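Local coordinates for probable transcriptional regulator, TetR family protein (Rhodococcus sp., PDB 3BJB) that probably binds cis-regulatory DNA and regulates transcription as a member of the TetR family, at residues B[105-110]-B[172-177]; B[30-35]-B[71-76]; B[144-149]-B[161-166]. All coordinates share one frame; numbering follows the deposited sequence.

Contact 1 of 3, residues B[105-110]-B[172-177]; sequences RATRGL and GVIQSC. With SO4 (sulfate ion), chain N.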
ATOM      1  N   ARG B 105      -0.038  13.109 -13.227  1.00 61.80           N
ATOM      2  CA  ARG B 105      -0.836  12.496 -14.264  1.00 63.00           C
ATOM      3  C   ARG B 105      -1.419  11.133 -13.898  1.00 62.49           C
ATOM      4  O   ARG B 105      -2.588  10.895 -14.138  1.00 63.28           O
ATOM      5  CB  ARG B 105       0.012  12.323 -15.522  1.00 65.53           C
ATOM      6  CG  ARG B 105      -0.754  11.798 -16.713  1.00 66.81           C
ATOM      7  CD  ARG B 105      -1.657  12.870 -17.252  1.00 69.53           C
ATOM      8  NE  ARG B 105      -0.888  13.830 -18.044  1.00 71.47           N
ATOM      9  CZ  ARG B 105      -0.491  13.620 -19.299  1.00 71.29           C
ATOM     10  NH1 ARG B 105      -0.792  12.481 -19.934  1.00 71.38           N
ATOM     11  NH2 ARG B 105       0.205  14.564 -19.914  1.00 71.51           N
ATOM     12  N   ALA B 106      -0.605  10.234 -13.340  1.00 61.60           N
ATOM     13  CA  ALA B 106      -1.090   8.917 -12.949  1.00 60.59           C
ATOM     14  C   ALA B 106      -2.096   8.991 -11.777  1.00 60.47           C
ATOM     15  O   ALA B 106      -3.172   8.373 -11.828  1.00 60.57           O
ATOM     16  CB  ALA B 106       0.067   8.026 -12.604  1.00 60.05           C
ATOM     17  N   THR B 107      -1.747   9.756 -10.741  1.00 58.68           N
ATOM     18  CA  THR B 107      -2.610   9.945  -9.593  1.00 57.52           C
ATOM     19  C   THR B 107      -3.987  10.389 -10.082  1.00 58.89           C
ATOM     20  O   THR B 107      -5.031   9.856  -9.647  1.00 58.30           O
ATOM     21  CB  THR B 107      -2.053  11.024  -8.656  1.00 58.12           C
ATOM     22  OG1 THR B 107      -0.676  10.732  -8.301  1.00 58.65           O
ATOM     23  CG2 THR B 107      -2.885  11.101  -7.412  1.00 57.87           C
ATOM     24  N   ARG B 108      -3.989  11.346 -11.014  1.00 57.61           N
ATOM     25  CA  ARG B 108      -5.226  11.900 -11.477  1.00 57.80           C
ATOM     26  C   ARG B 108      -6.058  10.891 -12.224  1.00 58.22           C
ATOM     27  O   ARG B 108      -7.213  10.689 -11.869  1.00 60.57           O
ATOM     28  CB  ARG B 108      -5.002  13.177 -12.269  1.00 57.69           C
ATOM     29  CG  ARG B 108      -4.881  14.375 -11.335  1.00 57.24           C
ATOM     30  CD  ARG B 108      -4.412  15.569 -12.116  1.00 56.96           C
ATOM     31  NE  ARG B 108      -4.038  16.638 -11.202  1.00 54.91           N
ATOM     32  CZ  ARG B 108      -3.512  17.787 -11.575  1.00 52.32           C
ATOM     33  NH1 ARG B 108      -3.242  18.696 -10.660  1.00 50.51           N
ATOM     34  NH2 ARG B 108      -3.301  18.017 -12.852  1.00 52.25           N
ATOM     35  N   GLY B 109      -5.465  10.209 -13.193  1.00 57.14           N
ATOM     36  CA  GLY B 109      -6.171   9.162 -13.937  1.00 57.56           C
ATOM     37  C   GLY B 109      -6.595   7.931 -13.156  1.00 57.80           C
ATOM     38  O   GLY B 109      -7.582   7.316 -13.495  1.00 59.89           O
ATOM     39  N   LEU B 110      -5.851   7.570 -12.118  1.00 58.67           N
ATOM     40  CA  LEU B 110      -6.282   6.559 -11.148  1.00 58.36           C
ATOM     41  C   LEU B 110      -7.462   7.010 -10.305  1.00 58.86           C
ATOM     42  O   LEU B 110      -8.449   6.273 -10.156  1.00 58.75           O
ATOM     43  CB  LEU B 110      -5.139   6.198 -10.198  1.00 58.85           C
ATOM     44  CG  LEU B 110      -4.451   4.824 -10.216  1.00 59.94           C
ATOM     45  CD1 LEU B 110      -4.177   4.313 -11.611  1.00 59.87           C
ATOM     46  CD2 LEU B 110      -3.137   4.974  -9.495  1.00 61.11           C
ATOM     47  N   GLY B 172       1.476   4.279  -1.537  1.00 65.49           N
ATOM     48  CA  GLY B 172       0.871   4.500  -0.231  1.00 63.40           C
ATOM     49  C   GLY B 172      -0.084   5.683  -0.245  1.00 61.98           C
ATOM     50  O   GLY B 172      -1.196   5.590   0.277  1.00 58.76           O
ATOM     51  N   VAL B 173       0.345   6.780  -0.884  1.00 60.54           N
ATOM     52  CA  VAL B 173      -0.428   8.000  -0.898  1.00 58.94           C
ATOM     53  C   VAL B 173      -1.742   7.773  -1.624  1.00 61.00           C
ATOM     54  O   VAL B 173      -2.813   8.256  -1.160  1.00 60.68           O
ATOM     55  CB  VAL B 173       0.346   9.148  -1.567  1.00 57.94           C
ATOM     56  CG1 VAL B 173      -0.470  10.414  -1.533  1.00 53.21           C
ATOM     57  CG2 VAL B 173       1.768   9.329  -0.905  1.00 56.10           C
ATOM     58  N   ILE B 174      -1.682   7.054  -2.754  1.00 61.32           N
ATOM     59  CA  ILE B 174      -2.898   6.770  -3.516  1.00 62.53           C
ATOM     60  C   ILE B 174      -3.854   5.916  -2.693  1.00 62.35           C
ATOM     61  O   ILE B 174      -5.032   6.237  -2.577  1.00 63.39           O
ATOM     62  CB  ILE B 174      -2.628   6.038  -4.845  1.00 63.74           C
ATOM     63  CG1 ILE B 174      -1.521   6.721  -5.604  1.00 63.89           C
ATOM     64  CG2 ILE B 174      -3.860   6.131  -5.731  1.00 64.59           C
ATOM     65  CD1 ILE B 174      -1.952   8.050  -6.134  1.00 64.04           C
ATOM     66  N   GLN B 175      -3.333   4.843  -2.116  1.00 62.11           N
ATOM     67  CA  GLN B 175      -4.125   3.899  -1.374  1.00 65.65           C
ATOM     68  C   GLN B 175      -4.879   4.698  -0.315  1.00 64.02           C
ATOM     69  O   GLN B 175      -6.095   4.560  -0.122  1.00 62.62           O
ATOM     70  CB  GLN B 175      -3.182   2.892  -0.706  1.00 67.33           C
ATOM     71  CG  GLN B 175      -3.628   1.416  -0.734  1.00 70.85           C
ATOM     72  CD  GLN B 175      -2.435   0.430  -0.507  1.00 71.20           C
ATOM     73  OE1 GLN B 175      -1.302   0.859  -0.278  1.00 72.17           O
ATOM     74  NE2 GLN B 175      -2.714  -0.890  -0.562  1.00 73.53           N
ATOM     75  N   SER B 176      -4.112   5.566   0.329  1.00 61.84           N
ATOM     76  CA  SER B 176      -4.585   6.455   1.354  1.00 61.98           C
ATOM     77  C   SER B 176      -5.700   7.408   0.899  1.00 61.35           C
ATOM     78  O   SER B 176      -6.710   7.598   1.592  1.00 59.08           O
ATOM     79  CB  SER B 176      -3.394   7.203   1.901  1.00 61.19           C
ATOM     80  OG  SER B 176      -3.834   8.252   2.691  1.00 64.65           O
ATOM     81  N   CYS B 177      -5.480   7.983  -0.276  1.00 62.66           N
ATOM     82  CA  CYS B 177      -6.444   8.781  -1.004  1.00 61.45           C
ATOM     83  C   CYS B 177      -7.740   8.049  -1.366  1.00 59.98           C
ATOM     84  O   CYS B 177      -8.828   8.553  -1.140  1.00 57.87           O
ATOM     85  CB  CYS B 177      -5.777   9.284  -2.281  1.00 64.08           C
ATOM     86  SG  CYS B 177      -6.440  10.854  -2.852  1.00 68.07           S
TER
HETATM   87  S   SO4 N 314      -2.048  21.821 -12.378  0.60 83.99           S
HETATM   88  O1  SO4 N 314      -3.030  21.015 -11.665  0.60 83.81           O
HETATM   89  O2  SO4 N 314      -2.466  23.222 -12.339  0.60 83.85           O
HETATM   90  O3  SO4 N 314      -0.742  21.674 -11.714  0.60 83.19           O
HETATM   91  O4  SO4 N 314      -2.010  21.379 -13.776  0.60 83.18           O
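I174 on helix 157-179 points its side chain at T107 and L110 on helix 95-111. The two helices come close here, with the CA atoms of T107 and I174 6.9 Å apart. The I174 side chain divides at CB. Its short branch, CG2, lies anti to the backbone N and reaches L110, where it meets CD2 at 4.0 Å. The two side chains cross at about a right angle. The long branch starts with CG1, anti to the carbonyl carbon (chi1 -48°). CG1 carries the chain across, and CD1 at its end does the touching. I174 CD1 sits closest to T107 CG2, at 3.4 Å. It also lies 3.7 Å from T107 OG1 and 3.9 Å from T107 CB. The methyl thus lies mainly on CG2, with OG1 and CB a little farther off. T107 OG1 is hydrogen-bonded to L103 O in its own helix and to W170 NE1 on helix 157-179. These bonds would fix the rotation of the threonine side chain, whose CG2 faces I174 CD1. L110 also packs on M120 and I121 of helix 114-126.

R108 points away from helix 157-179. Its extended chain carries the guanidinium to a sulfate ion, probably from the crystallisation liquor. The sulfate lies at the guanidinium edge. R108 NH1 is modelled 2.5 Å from O1, a doubtfully short hydrogen bond. R108 NH2 bonds the same oxygen only weakly. NH1 also forms a salt bridge to E188 on helix 184-198.

V173 and S176 pack on Q168 of the second subunit. Helix 157-179 thus faces its own domain and the partner chain, as in the all-helical C-terminal domain of TetR-family dimers.

Contact 2 of 3, residues B[30-35]-B[71-76]; sequences AAIELA and VAVMVD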
ATOM      1  N   ALA B  30     -12.751  -6.450 -20.584  1.00 58.29           N
ATOM      2  CA  ALA B  30     -13.854  -6.905 -19.749  1.00 57.05           C
ATOM      3  C   ALA B  30     -13.535  -6.823 -18.272  1.00 56.77           C
ATOM      4  O   ALA B  30     -14.407  -6.493 -17.465  1.00 56.49           O
ATOM      5  CB  ALA B  30     -14.224  -8.316 -20.108  1.00 57.73           C
ATOM      6  N   ALA B  31     -12.286  -7.132 -17.924  1.00 56.55           N
ATOM      7  CA  ALA B  31     -11.833  -7.078 -16.556  1.00 55.89           C
ATOM      8  C   ALA B  31     -12.028  -5.644 -16.073  1.00 57.31           C
ATOM      9  O   ALA B  31     -12.675  -5.423 -15.014  1.00 56.90           O
ATOM     10  CB  ALA B  31     -10.416  -7.533 -16.449  1.00 55.22           C
ATOM     11  N   ILE B  32     -11.562  -4.688 -16.895  1.00 57.70           N
ATOM     12  CA  ILE B  32     -11.691  -3.248 -16.620  1.00 58.59           C
ATOM     13  C   ILE B  32     -13.138  -2.771 -16.347  1.00 60.31           C
ATOM     14  O   ILE B  32     -13.372  -2.081 -15.340  1.00 61.56           O
ATOM     15  CB  ILE B  32     -10.997  -2.381 -17.709  1.00 58.72           C
ATOM     16  CG1 ILE B  32      -9.479  -2.532 -17.616  1.00 57.66           C
ATOM     17  CG2 ILE B  32     -11.392  -0.889 -17.586  1.00 58.06           C
ATOM     18  CD1 ILE B  32      -8.780  -2.290 -18.923  1.00 59.07           C
ATOM     19  N   GLU B  33     -14.086  -3.146 -17.207  1.00 60.52           N
ATOM     20  CA  GLU B  33     -15.515  -2.851 -16.999  1.00 62.28           C
ATOM     21  C   GLU B  33     -16.095  -3.444 -15.723  1.00 62.94           C
ATOM     22  O   GLU B  33     -16.916  -2.813 -15.048  1.00 63.85           O
ATOM     23  CB  GLU B  33     -16.391  -3.408 -18.125  1.00 63.27           C
ATOM     24  CG  GLU B  33     -15.732  -3.606 -19.454  1.00 64.31           C
ATOM     25  CD  GLU B  33     -16.746  -3.540 -20.562  1.00 65.94           C
ATOM     26  OE1 GLU B  33     -17.345  -4.598 -20.895  1.00 67.14           O
ATOM     27  OE2 GLU B  33     -16.976  -2.420 -21.070  1.00 65.93           O
ATOM     28  N   LEU B  34     -15.711  -4.670 -15.398  1.00 62.36           N
ATOM     29  CA  LEU B  34     -16.261  -5.265 -14.187  1.00 62.55           C
ATOM     30  C   LEU B  34     -15.713  -4.614 -12.929  1.00 62.66           C
ATOM     31  O   LEU B  34     -16.461  -4.327 -11.993  1.00 63.12           O
ATOM     32  CB  LEU B  34     -16.131  -6.780 -14.198  1.00 61.76           C
ATOM     33  CG  LEU B  34     -17.296  -7.294 -15.056  1.00 61.99           C
ATOM     34  CD1 LEU B  34     -16.877  -8.181 -16.268  1.00 61.57           C
ATOM     35  CD2 LEU B  34     -18.328  -7.957 -14.162  1.00 62.02           C
ATOM     36  N   ALA B  35     -14.418  -4.329 -12.926  1.00 63.32           N
ATOM     37  CA  ALA B  35     -13.817  -3.659 -11.795  1.00 63.89           C
ATOM     38  C   ALA B  35     -14.316  -2.236 -11.760  1.00 64.91           C
ATOM     39  O   ALA B  35     -14.289  -1.623 -10.702  1.00 64.18           O
ATOM     40  CB  ALA B  35     -12.317  -3.698 -11.879  1.00 64.72           C
ATOM     41  N   VAL B  71      -3.164  -7.623 -12.122  1.00 53.13           N
ATOM     42  CA  VAL B  71      -1.782  -7.208 -12.260  1.00 54.08           C
ATOM     43  C   VAL B  71      -1.482  -6.938 -13.726  1.00 54.49           C
ATOM     44  O   VAL B  71      -0.880  -5.923 -14.060  1.00 54.10           O
ATOM     45  CB  VAL B  71      -0.834  -8.265 -11.697  1.00 54.62           C
ATOM     46  CG1 VAL B  71       0.592  -8.052 -12.233  1.00 55.83           C
ATOM     47  CG2 VAL B  71      -0.864  -8.227 -10.172  1.00 54.38           C
ATOM     48  N   ALA B  72      -1.927  -7.830 -14.604  1.00 54.98           N
ATOM     49  CA  ALA B  72      -1.820  -7.610 -16.047  1.00 54.90           C
ATOM     50  C   ALA B  72      -2.632  -6.386 -16.483  1.00 56.67           C
ATOM     51  O   ALA B  72      -2.235  -5.708 -17.421  1.00 57.63           O
ATOM     52  CB  ALA B  72      -2.266  -8.849 -16.826  1.00 53.03           C
ATOM     53  N   VAL B  73      -3.774  -6.116 -15.835  1.00 58.16           N
ATOM     54  CA  VAL B  73      -4.570  -4.922 -16.177  1.00 59.61           C
ATOM     55  C   VAL B  73      -3.761  -3.688 -15.827  1.00 61.78           C
ATOM     56  O   VAL B  73      -3.640  -2.796 -16.645  1.00 62.91           O
ATOM     57  CB  VAL B  73      -5.974  -4.872 -15.504  1.00 58.33           C
ATOM     58  CG1 VAL B  73      -6.515  -3.459 -15.479  1.00 58.07           C
ATOM     59  CG2 VAL B  73      -6.964  -5.764 -16.224  1.00 57.69           C
HETATM   60  N   MSE B  74      -3.198  -3.656 -14.620  1.00 64.72           N
HETATM   61  CA  MSE B  74      -2.290  -2.601 -14.174  1.00 67.18           C
HETATM   62  C   MSE B  74      -1.099  -2.330 -15.146  1.00 67.04           C
HETATM   63  O   MSE B  74      -0.830  -1.191 -15.509  1.00 66.40           O
HETATM   64  CB  MSE B  74      -1.789  -2.957 -12.785  1.00 70.97           C
HETATM   65  CG  MSE B  74      -0.687  -2.073 -12.268  1.00 76.73           C
HETATM   66 SE   MSE B  74      -1.331  -0.604 -11.166  1.00 84.27          SE
HETATM   67  CE  MSE B  74      -2.185   0.493 -12.540  1.00 81.94           C
ATOM     68  N   VAL B  75      -0.405  -3.386 -15.563  1.00 66.12           N
ATOM     69  CA  VAL B  75       0.713  -3.298 -16.509  1.00 65.08           C
ATOM     70  C   VAL B  75       0.283  -2.667 -17.834  1.00 65.95           C
ATOM     71  O   VAL B  75       0.980  -1.769 -18.364  1.00 66.39           O
ATOM     72  CB  VAL B  75       1.358  -4.698 -16.728  1.00 64.07           C
ATOM     73  CG1 VAL B  75       2.185  -4.763 -18.002  1.00 62.97           C
ATOM     74  CG2 VAL B  75       2.183  -5.088 -15.518  1.00 62.96           C
ATOM     75  N   ASP B  76      -0.858  -3.122 -18.363  1.00 65.12           N
ATOM     76  CA  ASP B  76      -1.473  -2.503 -19.547  1.00 64.56           C
ATOM     77  C   ASP B  76      -1.795  -1.016 -19.323  1.00 64.17           C
ATOM     78  O   ASP B  76      -1.641  -0.195 -20.230  1.00 64.38           O
ATOM     79  CB  ASP B  76      -2.746  -3.260 -19.952  1.00 64.90           C
ATOM     80  CG  ASP B  76      -3.513  -2.579 -21.098  1.00 64.99           C
ATOM     81  OD1 ASP B  76      -3.017  -2.559 -22.260  1.00 64.16           O
ATOM     82  OD2 ASP B  76      -4.630  -2.080 -20.819  1.00 64.59           O
TER
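V73 on helix 66-86 sets its two methyls against neighbouring residues of helix 22-37. V73 CG2 meets A31 CB at 3.9 Å. V73 CG1 meets I32 CG1 at 3.8 Å. The valine CG1 is anti to its backbone N (chi1 160°), and this rotation turns CG1 toward I32 and CG2 toward A31. A31 and V73 are both buried and point toward the other helix. I32 is partly exposed; its CB does not point straight at the valine, but CG1 leans in. The CA atoms of I32 and V73 lie 7.3 Å apart. This is the tight part of the contact. No hydrogen bond crosses it.

The pair joins the first helix of the TetR-type DNA-binding domain to the long helix that follows its predicted helix-turn-helix, residues 44-63. Helix 66-86 runs on from there into the C-terminal domain. M120 of helix 114-126 packs on V73, and L116 of that helix packs on I32.

The other side is looser. D76 is partly exposed. It lies about one turn beyond V73, and its side chain comes no nearer than 4.6 Å to helix segment 30-35, beyond close packing distance. The carboxylate has a long, weak ion pair with R80. E33 is exposed and turns to R51 in another long, weak ion pair.

Contact 3 of 3, residues B[144-149]-B[161-166]; sequences QIMLDA and TALRLL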
ATOM      1  N   GLN B 144      10.567   2.998 -15.794  1.00 59.43           N
ATOM      2  CA  GLN B 144      10.985   3.469 -17.135  1.00 58.03           C
ATOM      3  C   GLN B 144      10.229   4.681 -17.684  1.00 57.34           C
ATOM      4  O   GLN B 144      10.716   5.350 -18.588  1.00 57.00           O
ATOM      5  CB  GLN B 144      10.926   2.361 -18.189  1.00 58.37           C
ATOM      6  CG  GLN B 144      12.184   1.561 -18.308  1.00 59.63           C
ATOM      7  CD  GLN B 144      13.359   2.357 -18.858  1.00 60.61           C
ATOM      8  OE1 GLN B 144      14.493   1.895 -18.794  1.00 61.48           O
ATOM      9  NE2 GLN B 144      13.097   3.542 -19.412  1.00 60.90           N
ATOM     10  N   ILE B 145       9.024   4.935 -17.193  1.00 57.35           N
ATOM     11  CA  ILE B 145       8.288   6.105 -17.644  1.00 58.03           C
ATOM     12  C   ILE B 145       8.887   7.348 -17.029  1.00 59.41           C
ATOM     13  O   ILE B 145       8.940   8.406 -17.670  1.00 59.92           O
ATOM     14  CB  ILE B 145       6.806   6.020 -17.297  1.00 58.09           C
ATOM     15  CG1 ILE B 145       6.151   4.903 -18.111  1.00 57.44           C
ATOM     16  CG2 ILE B 145       6.096   7.392 -17.540  1.00 57.01           C
ATOM     17  CD1 ILE B 145       4.718   4.652 -17.725  1.00 57.31           C
HETATM   18  N   MSE B 146       9.348   7.190 -15.792  1.00 61.42           N
HETATM   19  CA  MSE B 146       9.887   8.267 -14.983  1.00 64.80           C
HETATM   20  C   MSE B 146      11.303   8.561 -15.427  1.00 59.93           C
HETATM   21  O   MSE B 146      11.688   9.722 -15.613  1.00 58.00           O
HETATM   22  CB  MSE B 146       9.880   7.873 -13.508  1.00 66.54           C
HETATM   23  CG  MSE B 146       8.516   7.451 -12.966  1.00 71.07           C
HETATM   24 SE   MSE B 146       8.658   6.895 -11.064  0.90 77.18          SE
HETATM   25  CE  MSE B 146       8.187   8.584 -10.253  1.00 74.88           C
ATOM     26  N   LEU B 147      12.073   7.496 -15.591  1.00 57.26           N
ATOM     27  CA  LEU B 147      13.390   7.597 -16.155  1.00 55.52           C
ATOM     28  C   LEU B 147      13.313   8.373 -17.462  1.00 53.61           C
ATOM     29  O   LEU B 147      14.041   9.335 -17.633  1.00 52.59           O
ATOM     30  CB  LEU B 147      14.005   6.210 -16.333  1.00 56.13           C
ATOM     31  CG  LEU B 147      15.192   5.781 -15.448  1.00 56.75           C
ATOM     32  CD1 LEU B 147      15.619   6.779 -14.345  1.00 56.00           C
ATOM     33  CD2 LEU B 147      14.998   4.399 -14.863  1.00 56.70           C
ATOM     34  N   ASP B 148      12.370   8.014 -18.329  1.00 52.80           N
ATOM     35  CA  ASP B 148      12.235   8.650 -19.626  1.00 53.68           C
ATOM     36  C   ASP B 148      11.793  10.097 -19.492  1.00 53.48           C
ATOM     37  O   ASP B 148      12.328  10.995 -20.144  1.00 52.03           O
ATOM     38  CB  ASP B 148      11.275   7.853 -20.509  1.00 54.95           C
ATOM     39  CG  ASP B 148      11.945   6.633 -21.173  1.00 56.19           C
ATOM     40  OD1 ASP B 148      13.186   6.492 -21.131  1.00 56.62           O
ATOM     41  OD2 ASP B 148      11.224   5.807 -21.765  1.00 56.99           O
ATOM     42  N   ALA B 149      10.820  10.322 -18.624  1.00 53.46           N
ATOM     43  CA  ALA B 149      10.323  11.665 -18.418  1.00 54.30           C
ATOM     44  C   ALA B 149      11.447  12.556 -17.903  1.00 54.44           C
ATOM     45  O   ALA B 149      11.555  13.705 -18.304  1.00 54.59           O
ATOM     46  CB  ALA B 149       9.140  11.670 -17.455  1.00 54.09           C
ATOM     47  N   THR B 161      17.353   3.382  -6.732  1.00 63.61           N
ATOM     48  CA  THR B 161      16.954   3.297  -5.335  1.00 64.60           C
ATOM     49  C   THR B 161      15.964   4.412  -5.032  1.00 64.35           C
ATOM     50  O   THR B 161      14.825   4.131  -4.647  1.00 66.39           O
ATOM     51  CB  THR B 161      18.217   3.309  -4.409  1.00 64.77           C
ATOM     52  OG1 THR B 161      18.933   2.084  -4.584  1.00 64.43           O
ATOM     53  CG2 THR B 161      17.858   3.451  -2.948  1.00 64.81           C
ATOM     54  N   ALA B 162      16.369   5.658  -5.269  1.00 64.61           N
ATOM     55  CA  ALA B 162      15.490   6.834  -5.058  1.00 65.31           C
ATOM     56  C   ALA B 162      14.111   6.662  -5.682  1.00 65.17           C
ATOM     57  O   ALA B 162      13.091   6.874  -5.035  1.00 66.69           O
ATOM     58  CB  ALA B 162      16.154   8.114  -5.552  1.00 64.03           C
ATOM     59  N   LEU B 163      14.086   6.228  -6.934  1.00 65.32           N
ATOM     60  CA  LEU B 163      12.827   6.002  -7.634  1.00 64.96           C
ATOM     61  C   LEU B 163      12.056   4.789  -7.136  1.00 65.83           C
ATOM     62  O   LEU B 163      10.877   4.678  -7.387  1.00 66.77           O
ATOM     63  CB  LEU B 163      13.073   5.878  -9.133  1.00 62.88           C
ATOM     64  CG  LEU B 163      13.590   7.163  -9.777  1.00 62.39           C
ATOM     65  CD1 LEU B 163      14.217   6.844 -11.126  1.00 61.19           C
ATOM     66  CD2 LEU B 163      12.482   8.212  -9.905  1.00 61.65           C
ATOM     67  N   ARG B 164      12.717   3.858  -6.463  1.00 67.18           N
ATOM     68  CA  ARG B 164      12.001   2.697  -5.948  1.00 67.62           C
ATOM     69  C   ARG B 164      11.318   3.169  -4.673  1.00 67.21           C
ATOM     70  O   ARG B 164      10.145   2.898  -4.463  1.00 67.38           O
ATOM     71  CB  ARG B 164      12.956   1.515  -5.699  1.00 68.16           C
ATOM     72  CG  ARG B 164      12.269   0.119  -5.797  1.00 69.12           C
ATOM     73  CD  ARG B 164      13.048  -1.031  -5.100  1.00 68.07           C
ATOM     74  NE  ARG B 164      14.467  -0.711  -5.065  1.00 68.17           N
ATOM     75  CZ  ARG B 164      15.132  -0.442  -3.951  1.00 67.42           C
ATOM     76  NH1 ARG B 164      14.499  -0.507  -2.792  1.00 66.48           N
ATOM     77  NH2 ARG B 164      16.415  -0.114  -3.999  1.00 66.66           N
ATOM     78  N   LEU B 165      12.052   3.928  -3.855  1.00 66.70           N
ATOM     79  CA  LEU B 165      11.457   4.636  -2.714  1.00 66.04           C
ATOM     80  C   LEU B 165      10.262   5.563  -3.086  1.00 66.79           C
ATOM     81  O   LEU B 165       9.272   5.628  -2.358  1.00 65.52           O
ATOM     82  CB  LEU B 165      12.532   5.416  -1.959  1.00 64.64           C
ATOM     83  CG  LEU B 165      13.664   4.609  -1.292  1.00 63.52           C
ATOM     84  CD1 LEU B 165      14.682   5.548  -0.627  1.00 64.14           C
ATOM     85  CD2 LEU B 165      13.154   3.642  -0.271  1.00 62.77           C
ATOM     86  N   LEU B 166      10.359   6.283  -4.206  1.00 67.05           N
ATOM     87  CA  LEU B 166       9.261   7.143  -4.631  1.00 66.79           C
ATOM     88  C   LEU B 166       8.003   6.333  -4.976  1.00 67.81           C
ATOM     89  O   LEU B 166       6.983   6.517  -4.315  1.00 65.37           O
ATOM     90  CB  LEU B 166       9.672   8.071  -5.773  1.00 66.52           C
ATOM     91  CG  LEU B 166       8.746   9.214  -6.218  1.00 66.27           C
ATOM     92  CD1 LEU B 166       8.359  10.167  -5.087  1.00 66.39           C
ATOM     93  CD2 LEU B 166       9.357   9.998  -7.390  1.00 65.52           C
TER
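The axes of segments 144-149 and 161-166 pass 11.2 Å apart at an angle of 122°, with M146 and L163 nearest in backbone at 8.2 Å between CA atoms. They belong to helix 134-150 and helix 157-179, successive helices of the all-helical TetR C-terminal domain. The backbones are well separated, and long apolar side chains fill the space between them. All four residues that touch are buried.

M146 is a selenomethionine and points at the other helix. Its CG is anti to the carbonyl carbon and the chain runs straight to SE, then bends (chi3 95°). SE lies 4.2 Å from L163 CD2. The bend carries CE on to L166, where it meets CD2 at 3.4 Å. One side chain thus touches two leucines about a helical turn apart. V99 and L103 of helix 95-111 also pack on M146, and A194, C195 and L198 of helix 184-198 pack on L166. The contact is buried among helices 95-111, 134-150, 157-179 and 184-198.

R164 points away from helix 134-150. Its NH1 forms a salt bridge with D190 of the second subunit, so this face of helix 157-179 meets the partner chain. Within this helix T161 O accepts from both R164 N and L165 N.

L163 sends its other methyl to L147. L147 also packs on I152 and P155 in the loop between the helices. It does not direct its CB across, yet the two leucine side chains meet at a slant, with L147 CD1 3.5 Å from L163 CD1.

How the contacts relate
All three contacts are buried and apolar, and none has a hydrogen bond between its segments. Contact 2 belongs to the DNA-binding end of the chain. Contacts 1 and 3 lie in the C-terminal domain and share helix 157-179. Contact 3 is nested inside the loop that contact 1 closes; their centres are about 16 Å apart. Contacts 2 and 3 lie on opposite sides of the chain's centre, about 23 Å apart between centres. The nearest CA pair is wider in contact 3, where a selenomethionine and three leucines meet. Contacts 1 and 2 use beta-branched residues, with a leucine or an alanine. Contacts 1 and 3 also reach the second subunit; contact 2 does not.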